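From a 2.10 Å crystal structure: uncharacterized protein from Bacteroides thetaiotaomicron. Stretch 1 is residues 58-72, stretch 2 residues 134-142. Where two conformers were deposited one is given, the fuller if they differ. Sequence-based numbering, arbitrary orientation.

Stretch 1, residues 58-72: QKFLTKELIEKVDRL
Stretch 2 134-142: YLIDDITPE

Stretch 1 is the end of one helix (58-60), a two-residue break at L61 and T62, and a second helix from K63 that continues past L72. Stretch 2 is a strand, 134-139, followed by a turn through T140 and P141 to E142. Helix 63-72 and the strand run in broadly the same direction, at 40°, with axes 6.9 Å apart at closest. Together the stretches bury 704 Å².

The break is where the backbones meet. L61 leaves helical geometry (phi/psi -108/151) and T62 stays extended (-74/163). L61 forms a single beta bridge with I136, CA to CA 4.9 Å. I136 N donates to F60 O at 3.0 Å, and T62 N donates to I136 O at 3.1 Å. F60 lies near L135 and T62 near D137, which sets the register.

T62 is the N-cap of the second helix. With chi1 p, its OG1 accepts a weak bond from L65 N at 3.3 Å. Its CG2 packs on D137 CB at 3.6 Å. D137 is also p; its CA-to-CB bond points away overall, and its carboxylate bonds elsewhere in the structure. L135 (m, t) points sideways at CB, but its end turns back, bringing CD2 to 3.2 Å from K59 O.

L65, the third residue of the helix, is buried and points toward the strand. With chi1 t and chi2 p, L65 CD2 lies 3.4 Å from I136 CG2 and L65 CD1 lies 3.8 Å from I139 CG1; CD2 also comes within 4.1 Å of I139 CG2. I136 is m, t and I139 is p, t. L61 (m, t) adds CD2 against I136 CB at 3.7 Å. V69, chi1 t, touches more loosely, its CG2 4.3 Å from I139 CD1. Branched aliphatic side chains suit this largely buried apolar patch.

K68 is also buried and points toward stretch 2. All four chi angles are t, so the chain is fully extended and its ammonium reaches the end of the strand. NZ donates to D138 OD1 at 2.8 Å, a salt bridge, to I139 O at 2.8 Å and to T140 O at 3.2 Å. A lysine fits here because its long chain carries a charge to these oxygens. D138 starts away at CB, but chi1 t brings its carboxylate back; OD1 also accepts a weak bond from I139 N at 3.0 Å. T140 has phi/psi 50/70, which turns the chain after the strand.

Farther along, R71 (m, t, m) points toward stretch 2. E142 (p, t) points back, and R71 NH2 forms a salt bridge with E142 OE1 at 2.8 Å. Both residues are exposed.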

# COMPACT_ATOMS: atom_id res chain seq x y z
N GLN A 58 -3.32 -0.69 16.62
CA GLN A 58 -2.61 -1.07 17.87
C GLN A 58 -1.07 -0.79 17.76
O GLN A 58 -0.45 -0.37 18.74
CB GLN A 58 -2.86 -2.55 18.23
CG GLN A 58 -4.37 -2.93 18.52
CD GLN A 58 -4.82 -2.80 19.96
OE1 GLN A 58 -4.17 -2.15 20.80
NE2 GLN A 58 -5.97 -3.42 20.26
N LYS A 59 -0.51 -1.00 16.55
CA LYS A 59 0.92 -0.77 16.29
C LYS A 59 1.28 0.71 16.21
O LYS A 59 2.20 1.17 16.92
CB LYS A 59 1.36 -1.49 15.00
CG LYS A 59 2.86 -1.31 14.64
CD LYS A 59 3.34 -2.33 13.62
CE LYS A 59 4.82 -2.12 13.30
NZ LYS A 59 5.68 -2.23 14.52
N PHE A 60 0.58 1.44 15.34
CA PHE A 60 0.90 2.85 15.04
C PHE A 60 0.28 3.95 15.91
O PHE A 60 0.85 5.05 15.98
CB PHE A 60 0.61 3.13 13.56
CG PHE A 60 1.57 2.46 12.61
CD1 PHE A 60 2.80 3.05 12.32
CD2 PHE A 60 1.25 1.26 11.99
CE1 PHE A 60 3.70 2.45 11.44
CE2 PHE A 60 2.14 0.65 11.10
CZ PHE A 60 3.37 1.25 10.83
N LEU A 61 -0.86 3.68 16.57
CA LEU A 61 -1.57 4.69 17.40
C LEU A 61 -1.45 4.39 18.90
O LEU A 61 -1.34 3.23 19.29
CB LEU A 61 -3.06 4.75 17.01
CG LEU A 61 -3.43 4.74 15.52
CD1 LEU A 61 -4.94 4.89 15.35
CD2 LEU A 61 -2.72 5.81 14.74
N THR A 62 -1.48 5.45 19.73
CA THR A 62 -1.45 5.27 21.20
C THR A 62 -2.81 4.75 21.70
O THR A 62 -3.82 4.83 20.98
CB THR A 62 -1.11 6.60 21.98
OG1 THR A 62 -2.14 7.57 21.77
CG2 THR A 62 0.24 7.17 21.55
N LYS A 63 -2.82 4.21 22.93
CA LYS A 63 -4.06 3.73 23.60
C LYS A 63 -5.12 4.84 23.72
O LYS A 63 -6.32 4.58 23.55
CB LYS A 63 -3.73 3.18 25.00
N GLU A 64 -4.66 6.08 23.97
CA GLU A 64 -5.53 7.26 24.10
C GLU A 64 -6.23 7.60 22.79
O GLU A 64 -7.44 7.85 22.77
CB GLU A 64 -4.72 8.49 24.57
CG GLU A 64 -4.13 8.38 25.98
CD GLU A 64 -3.10 9.48 26.26
OE1 GLU A 64 -2.63 10.12 25.30
OE2 GLU A 64 -2.76 9.69 27.44
N LEU A 65 -5.46 7.62 21.68
CA LEU A 65 -6.01 7.93 20.34
C LEU A 65 -7.00 6.86 19.82
O LEU A 65 -8.01 7.21 19.20
CB LEU A 65 -4.87 8.12 19.31
CG LEU A 65 -5.26 8.41 17.84
CD1 LEU A 65 -6.27 9.52 17.71
CD2 LEU A 65 -4.01 8.72 17.03
N ILE A 66 -6.67 5.57 20.05
CA ILE A 66 -7.56 4.43 19.67
C ILE A 66 -8.95 4.55 20.34
O ILE A 66 -9.98 4.29 19.70
CB ILE A 66 -6.90 3.05 20.03
CG1 ILE A 66 -5.70 2.77 19.12
CG2 ILE A 66 -7.90 1.90 19.88
CD1 ILE A 66 -4.84 1.59 19.60
N GLU A 67 -8.96 4.96 21.61
CA GLU A 67 -10.21 5.26 22.35
C GLU A 67 -10.95 6.48 21.75
O GLU A 67 -12.17 6.46 21.65
CB GLU A 67 -9.94 5.50 23.84
CG GLU A 67 -9.61 4.22 24.62
CD GLU A 67 -9.36 4.45 26.12
OE1 GLU A 67 -8.92 5.56 26.51
OE2 GLU A 67 -9.61 3.51 26.92
N LYS A 68 -10.20 7.53 21.40
CA LYS A 68 -10.78 8.71 20.70
C LYS A 68 -11.35 8.34 19.30
O LYS A 68 -12.35 8.93 18.87
CB LYS A 68 -9.73 9.86 20.59
CG LYS A 68 -10.16 11.06 19.69
CD LYS A 68 -9.27 12.27 19.84
CE LYS A 68 -9.75 13.38 18.88
NZ LYS A 68 -8.92 14.63 18.90
N VAL A 69 -10.71 7.39 18.60
CA VAL A 69 -11.20 6.90 17.30
C VAL A 69 -12.54 6.15 17.47
O VAL A 69 -13.43 6.29 16.64
CB VAL A 69 -10.13 6.03 16.55
CG1 VAL A 69 -10.72 5.36 15.30
CG2 VAL A 69 -8.95 6.90 16.16
N ASP A 70 -12.68 5.38 18.57
CA ASP A 70 -13.95 4.71 18.90
C ASP A 70 -15.07 5.72 19.17
O ASP A 70 -16.20 5.50 18.71
CB ASP A 70 -13.81 3.77 20.11
CG ASP A 70 -12.96 2.54 19.82
OD1 ASP A 70 -12.55 2.33 18.66
OD2 ASP A 70 -12.70 1.78 20.77
N ARG A 71 -14.77 6.81 19.91
CA ARG A 71 -15.74 7.91 20.16
C ARG A 71 -16.19 8.54 18.85
O ARG A 71 -17.39 8.78 18.64
CB ARG A 71 -15.14 9.03 21.05
CG ARG A 71 -15.06 8.73 22.51
CD ARG A 71 -14.85 10.03 23.31
NE ARG A 71 -13.79 10.88 22.74
CZ ARG A 71 -14.02 11.94 21.98
NH1 ARG A 71 -15.26 12.30 21.69
NH2 ARG A 71 -13.01 12.65 21.51
N LEU A 72 -15.22 8.83 17.97
CA LEU A 72 -15.52 9.43 16.65
C LEU A 72 -16.27 8.45 15.70
O LEU A 72 -17.13 8.90 14.94
CB LEU A 72 -14.24 9.97 15.99
CG LEU A 72 -13.60 11.18 16.70
CD1 LEU A 72 -12.20 11.40 16.20
CD2 LEU A 72 -14.43 12.44 16.53
N TYR A 134 8.19 6.22 16.67
CA TYR A 134 7.19 7.27 16.39
C TYR A 134 5.78 6.66 16.39
O TYR A 134 5.57 5.59 15.83
CB TYR A 134 7.47 7.95 15.05
CG TYR A 134 8.74 8.74 15.03
CD1 TYR A 134 8.78 10.05 15.53
CD2 TYR A 134 9.93 8.20 14.51
CE1 TYR A 134 9.94 10.80 15.50
CE2 TYR A 134 11.11 8.95 14.48
CZ TYR A 134 11.10 10.26 14.98
OH TYR A 134 12.22 11.02 14.98
N LEU A 135 4.84 7.35 17.04
CA LEU A 135 3.44 6.92 17.15
C LEU A 135 2.55 8.13 17.00
O LEU A 135 2.96 9.22 17.36
CB LEU A 135 3.19 6.28 18.53
CG LEU A 135 3.94 4.99 18.87
CD1 LEU A 135 3.76 4.65 20.33
CD2 LEU A 135 3.46 3.86 17.99
N ILE A 136 1.35 7.93 16.44
CA ILE A 136 0.38 9.01 16.31
C ILE A 136 -0.40 9.01 17.63
O ILE A 136 -0.96 7.99 18.00
CB ILE A 136 -0.57 8.80 15.10
CG1 ILE A 136 0.23 8.78 13.77
CG2 ILE A 136 -1.58 9.89 15.04
CD1 ILE A 136 -0.58 8.41 12.55
N ASP A 137 -0.40 10.14 18.35
CA ASP A 137 -1.11 10.26 19.66
C ASP A 137 -2.39 11.13 19.64
O ASP A 137 -3.07 11.21 20.65
CB ASP A 137 -0.16 10.69 20.79
CG ASP A 137 0.37 12.11 20.65
OD1 ASP A 137 0.30 12.71 19.55
OD2 ASP A 137 0.90 12.62 21.65
N ASP A 138 -2.69 11.78 18.50
CA ASP A 138 -3.94 12.52 18.34
C ASP A 138 -4.26 12.79 16.85
O ASP A 138 -3.34 12.87 16.02
CB ASP A 138 -3.88 13.87 19.11
CG ASP A 138 -5.26 14.50 19.33
OD1 ASP A 138 -6.29 13.80 19.27
OD2 ASP A 138 -5.31 15.72 19.57
N ILE A 139 -5.56 12.89 16.53
CA ILE A 139 -6.04 13.32 15.18
C ILE A 139 -7.23 14.25 15.35
O ILE A 139 -7.93 14.13 16.35
CB ILE A 139 -6.44 12.12 14.22
CG1 ILE A 139 -7.72 11.37 14.69
CG2 ILE A 139 -5.29 11.16 14.06
CD1 ILE A 139 -8.18 10.29 13.71
N THR A 140 -7.44 15.16 14.38
CA THR A 140 -8.66 16.04 14.31
C THR A 140 -8.91 16.75 15.68
O THR A 140 -9.85 16.38 16.40
CB THR A 140 -9.87 15.20 13.86
OG1 THR A 140 -9.51 14.49 12.67
CG2 THR A 140 -11.13 16.08 13.59
N PRO A 141 -8.02 17.72 16.05
CA PRO A 141 -7.94 18.37 17.39
C PRO A 141 -9.26 18.60 18.18
O PRO A 141 -10.25 19.08 17.60
CB PRO A 141 -7.27 19.72 17.08
CG PRO A 141 -6.44 19.48 15.90
CD PRO A 141 -6.99 18.28 15.14
N GLU A 142 -9.24 18.23 19.48
CA GLU A 142 -10.38 18.40 20.42
C GLU A 142 -9.96 19.38 21.53
O GLU A 142 -10.81 20.00 22.19
CB GLU A 142 -10.83 17.04 21.02
CG GLU A 142 -9.73 16.24 21.86
CD GLU A 142 -10.26 14.95 22.53
OE1 GLU A 142 -11.49 14.72 22.54
OE2 GLU A 142 -9.43 14.18 23.06